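Local coordinates for putative Oleoyl-[acyl-carrier protein] thioesterase (Lactobacillus plantarum, PDB 2OWN), which probably hydrolyses the thioester of oleoyl-acyl carrier protein to release the free fatty acid, as in acyl-ACP thioesterases, at residues Ala182-Phe185 with Asp186-Val189; Ala194-Leu197 with Leu198-Leu202. All coordinates share one frame; numbering follows the deposited sequence.

Contacts 1 and 2 are consecutive local contacts in the C-terminal hot-dog half of this tandem hot-dog thioesterase. Contact 1 runs from the residues leading into helix 184-191 through its first part; contact 2 is the short helix 194-197 turning into strand 200-209. They follow each other in the chain, with centres about 15 Å apart, and meet where CG1 of Val-189 packs on CD2 of Leu-197 at 3.5 Å. Both also reach the second subunit, whose Phe-171 packs on contact 1 and whose Phe-170 packs on contact 2. The side chain of Trp-187 lies about 6 Å from a bound sulfate ion, probably from the crystallisation liquor.

Contact 1 (Ala182-Phe185 with Asp186-Val189); sequences AHYF and DWLV
His-183 and Asp-186 lie side by side where the chain leads into helix 184-191 and are joined by a His-carboxylate hydrogen bond, ND1 of His-183 to OD2 of Asp-186 at 2.8 Å. The ring N-H arrives on the syn side of the oxygen, 26° out of the carboxylate plane. In both residues CG stands beside the backbone N (chi1 -69° for His-183), which brings imidazole and carboxylate to the same flank. OD1 of Asp-186 is taken by the hydroxyl of Thr-32, leaving the carboxylate held at both oxygens. The looser side is at the imidazole: His-183 is partly exposed, while the other seven residues are buried.

The packing tightens on moving round the helix to Tyr-184, Trp-187 and Leu-188. Here CZ3 of Trp-187 sits over the centre of the Tyr-184 ring, 3.9 Å from CG of Tyr-184, with the two ring planes inclined at 41°. CA of Tyr-184 also makes an off-centre CH-pi contact with the six-membered ring of the indole. The helical bond from Leu-188 N to Tyr-184 O measures 2.9 Å, and CD1 of Leu-188 reaches CD1 of Phe-185 at 4.0 Å.

Phe-185 packs on helix 31-48, Leu-188 on strands 233-241 and 246-256, and Trp-187 stacks on Tyr-166 of strand 162-167, while Asp-186 and Val-189 meet Phe-171 of the second subunit.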
loop_
_atom_site.group_PDB
_atom_site.type_symbol
_atom_site.label_atom_id
_atom_site.label_comp_id
_atom_site.label_asym_id
_atom_site.label_seq_id
_atom_site.Cartn_x
_atom_site.Cartn_y
_atom_site.Cartn_z
ATOM N N ALA B 182 -8.635 -6.385 -0.453
ATOM C CA ALA B 182 -7.314 -6.422 -1.120
ATOM C C ALA B 182 -6.165 -6.766 -0.159
ATOM O O ALA B 182 -5.245 -7.475 -0.559
ATOM C CB ALA B 182 -7.021 -5.106 -1.838
ATOM N N HIS B 183 -6.244 -6.278 1.092
ATOM C CA HIS B 183 -5.228 -6.565 2.136
ATOM C C HIS B 183 -5.118 -8.027 2.559
ATOM O O HIS B 183 -4.094 -8.389 3.141
ATOM C CB HIS B 183 -5.352 -5.640 3.365
ATOM C CG HIS B 183 -4.968 -4.226 3.066
ATOM N ND1 HIS B 183 -3.694 -3.884 2.662
ATOM C CD2 HIS B 183 -5.666 -3.072 3.129
ATOM C CE1 HIS B 183 -3.634 -2.578 2.470
ATOM N NE2 HIS B 183 -4.818 -2.062 2.752
ATOM N N TYR B 184 -6.147 -8.851 2.284
ATOM C CA TYR B 184 -6.096 -10.310 2.540
ATOM C C TYR B 184 -4.915 -10.919 1.749
ATOM O O TYR B 184 -4.258 -11.813 2.277
ATOM C CB TYR B 184 -7.398 -11.034 2.179
ATOM C CG TYR B 184 -8.605 -10.867 3.100
ATOM C CD1 TYR B 184 -9.195 -9.608 3.347
ATOM C CD2 TYR B 184 -9.256 -12.005 3.638
ATOM C CE1 TYR B 184 -10.371 -9.472 4.170
ATOM C CE2 TYR B 184 -10.430 -11.881 4.462
ATOM C CZ TYR B 184 -10.975 -10.612 4.714
ATOM O OH TYR B 184 -12.090 -10.490 5.503
ATOM N N PHE B 185 -4.649 -10.416 0.522
ATOM C CA PHE B 185 -3.487 -10.850 -0.310
ATOM C C PHE B 185 -2.123 -10.596 0.338
ATOM O O PHE B 185 -1.168 -11.320 0.029
ATOM C CB PHE B 185 -3.542 -10.297 -1.744
ATOM C CG PHE B 185 -4.630 -10.910 -2.563
ATOM C CD1 PHE B 185 -4.437 -12.196 -3.115
ATOM C CD2 PHE B 185 -5.840 -10.240 -2.792
ATOM C CE1 PHE B 185 -5.448 -12.819 -3.895
ATOM C CE2 PHE B 185 -6.863 -10.849 -3.585
ATOM C CZ PHE B 185 -6.667 -12.142 -4.127
ATOM N N ASP B 186 -2.031 -9.570 1.204
ATOM C CA ASP B 186 -0.808 -9.282 1.986
ATOM C C ASP B 186 -0.500 -10.480 2.889
ATOM O O ASP B 186 0.644 -10.894 2.960
ATOM C CB ASP B 186 -0.927 -8.059 2.927
ATOM C CG ASP B 186 -1.264 -6.739 2.209
ATOM O OD1 ASP B 186 -1.031 -6.598 0.995
ATOM O OD2 ASP B 186 -1.756 -5.822 2.900
ATOM N N TRP B 187 -1.541 -11.037 3.527
ATOM C CA TRP B 187 -1.417 -12.180 4.453
ATOM C C TRP B 187 -1.214 -13.483 3.685
ATOM O O TRP B 187 -0.327 -14.258 4.038
ATOM C CB TRP B 187 -2.634 -12.326 5.402
ATOM C CG TRP B 187 -3.082 -11.043 6.026
ATOM C CD1 TRP B 187 -2.283 -10.036 6.467
ATOM C CD2 TRP B 187 -4.422 -10.670 6.347
ATOM N NE1 TRP B 187 -3.034 -9.029 6.982
ATOM C CE2 TRP B 187 -4.357 -9.381 6.941
ATOM C CE3 TRP B 187 -5.682 -11.290 6.182
ATOM C CZ2 TRP B 187 -5.517 -8.679 7.373
ATOM C CZ3 TRP B 187 -6.853 -10.596 6.610
ATOM C CH2 TRP B 187 -6.750 -9.298 7.203
ATOM N N LEU B 188 -2.054 -13.709 2.661
ATOM C CA LEU B 188 -2.027 -14.915 1.789
ATOM C C LEU B 188 -0.679 -15.153 1.114
ATOM O O LEU B 188 -0.102 -16.231 1.255
ATOM C CB LEU B 188 -3.117 -14.835 0.702
ATOM C CG LEU B 188 -4.584 -14.906 1.156
ATOM C CD1 LEU B 188 -5.554 -14.346 0.099
ATOM C CD2 LEU B 188 -4.961 -16.329 1.550
ATOM N N VAL B 189 -0.185 -14.122 0.420
ATOM C CA VAL B 189 1.099 -14.185 -0.314
ATOM C C VAL B 189 2.289 -14.262 0.651
ATOM O O VAL B 189 3.186 -15.074 0.414
ATOM C CB VAL B 189 1.245 -13.038 -1.362
ATOM C CG1 VAL B 189 2.586 -13.119 -2.092
ATOM C CG2 VAL B 189 0.086 -13.116 -2.365
#

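Contact 2 (Ala194-Leu197 with Leu198-Leu202); sequences ATFL and LQHDL
The rings of Phe-196 and His-200 lie almost parallel in an offset stack, centroids 3.9 Å apart and planes at 10°, although the two side chains cross at about a right angle. ND1 of His-200 stands over the middle of the phenyl ring, and CE2 of Phe-196 is correspondingly over the imidazole, 3.5 Å from CE1 of His-200. Phe-196 places its ring there by carrying CG opposite its backbone N (chi1 180°).

The imidazole meets the same residue a second time, now with its edge. Its ND1 donates to the carbonyl oxygen of Phe-196 at 2.7 Å, with that oxygen in the ring plane, so bond and stack together fix the rotation of His-200. Gln-199 N reaches this oxygen at 3.2 Å from the other face of the carbonyl plane.

Both bonds tie the residue before the type I beta turn to its later residues; the turn itself runs from Leu-197 to His-200 and hands the short helix over to strand 200-209 of the C-terminal hot-dog domain. An i to i+4 bond runs from Leu-198 N to Ala-194 O (2.8 Å), and CG of Leu-198 rests against that oxygen too. Near exposed Thr-195 a water donates to Thr-195 O at 2.7 Å and, at a longer 3.3 Å, to OE1 of Gln-199, while NE2 of Gln-199 binds Leu-257 O. Phe-196 is met edge-to-face by Trp-254 of strand 246-256, whereas Ala-194, Leu-197 and Leu-198 pack on Phe-170 of the second subunit.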
loop_
_atom_site.group_PDB
_atom_site.type_symbol
_atom_site.label_atom_id
_atom_site.label_comp_id
_atom_site.label_asym_id
_atom_site.label_seq_id
_atom_site.Cartn_x
_atom_site.Cartn_y
_atom_site.Cartn_z
ATOM N N ALA B 194 9.924 -16.190 0.807
ATOM C CA ALA B 194 10.581 -15.419 -0.280
ATOM C C ALA B 194 11.273 -16.325 -1.326
ATOM O O ALA B 194 11.249 -15.984 -2.509
ATOM C CB ALA B 194 11.573 -14.368 0.279
ATOM N N THR B 195 11.832 -17.470 -0.890
ATOM C CA THR B 195 12.470 -18.477 -1.792
ATOM C C THR B 195 11.462 -19.046 -2.822
ATOM O O THR B 195 11.852 -19.350 -3.953
ATOM C CB THR B 195 13.159 -19.643 -1.041
ATOM O OG1 THR B 195 12.215 -20.297 -0.188
ATOM C CG2 THR B 195 14.337 -19.135 -0.213
ATOM N N PHE B 196 10.192 -19.189 -2.414
ATOM C CA PHE B 196 9.103 -19.615 -3.306
ATOM C C PHE B 196 8.688 -18.429 -4.200
ATOM O O PHE B 196 8.608 -18.575 -5.420
ATOM C CB PHE B 196 7.879 -20.140 -2.532
ATOM C CG PHE B 196 6.746 -20.574 -3.420
ATOM C CD1 PHE B 196 5.762 -19.644 -3.828
ATOM C CD2 PHE B 196 6.675 -21.892 -3.893
ATOM C CE1 PHE B 196 4.713 -20.026 -4.698
ATOM C CE2 PHE B 196 5.613 -22.307 -4.768
ATOM C CZ PHE B 196 4.627 -21.370 -5.167
ATOM N N LEU B 197 8.372 -17.294 -3.566
ATOM C CA LEU B 197 7.886 -16.066 -4.264
ATOM C C LEU B 197 8.832 -15.504 -5.321
ATOM O O LEU B 197 8.361 -15.038 -6.361
ATOM C CB LEU B 197 7.509 -14.963 -3.252
ATOM C CG LEU B 197 6.371 -15.290 -2.271
ATOM C CD1 LEU B 197 6.253 -14.192 -1.218
ATOM C CD2 LEU B 197 5.056 -15.497 -3.006
ATOM N N LEU B 198 10.139 -15.564 -5.044
ATOM C CA LEU B 198 11.180 -15.092 -5.982
ATOM C C LEU B 198 11.414 -15.994 -7.212
ATOM O O LEU B 198 12.112 -15.549 -8.124
ATOM C CB LEU B 198 12.506 -14.796 -5.245
ATOM C CG LEU B 198 12.458 -13.588 -4.291
ATOM C CD1 LEU B 198 13.699 -13.571 -3.387
ATOM C CD2 LEU B 198 12.282 -12.244 -5.045
ATOM N N GLN B 199 10.861 -17.220 -7.249
ATOM C CA GLN B 199 11.002 -18.120 -8.420
ATOM C C GLN B 199 9.647 -18.662 -8.944
ATOM O O GLN B 199 9.585 -19.738 -9.555
ATOM C CB GLN B 199 12.023 -19.214 -8.085
ATOM C CG GLN B 199 12.648 -19.887 -9.327
ATOM C CD GLN B 199 13.852 -20.745 -9.062
ATOM O OE1 GLN B 199 14.355 -20.858 -7.933
ATOM N NE2 GLN B 199 14.330 -21.375 -10.131
ATOM N N HIS B 200 8.577 -17.885 -8.738
ATOM C CA HIS B 200 7.208 -18.207 -9.178
ATOM C C HIS B 200 6.427 -16.949 -9.575
ATOM O O HIS B 200 6.506 -15.940 -8.872
ATOM C CB HIS B 200 6.431 -19.004 -8.113
ATOM C CG HIS B 200 6.954 -20.388 -7.901
ATOM N ND1 HIS B 200 7.946 -20.673 -6.989
ATOM C CD2 HIS B 200 6.666 -21.554 -8.521
ATOM C CE1 HIS B 200 8.242 -21.957 -7.053
ATOM N NE2 HIS B 200 7.479 -22.515 -7.975
ATOM N N ASP B 201 5.734 -17.024 -10.713
ATOM C CA ASP B 201 4.877 -15.959 -11.260
ATOM C C ASP B 201 3.431 -16.420 -11.191
ATOM O O ASP B 201 3.157 -17.602 -11.362
ATOM C CB ASP B 201 5.246 -15.627 -12.713
ATOM C CG ASP B 201 6.553 -14.852 -12.843
ATOM O OD1 ASP B 201 7.155 -14.465 -11.826
ATOM O OD2 ASP B 201 6.973 -14.597 -13.988
ATOM N N LEU B 202 2.523 -15.467 -10.990
ATOM C CA LEU B 202 1.082 -15.737 -10.883
ATOM C C LEU B 202 0.482 -16.086 -12.245
ATOM O O LEU B 202 0.801 -15.432 -13.245
ATOM C CB LEU B 202 0.344 -14.526 -10.296
ATOM C CG LEU B 202 0.716 -14.158 -8.858
ATOM C CD1 LEU B 202 0.356 -12.725 -8.563
ATOM C CD2 LEU B 202 0.083 -15.142 -7.852
HETATM O O HOH W 1 14.191 -19.057 -5.232
#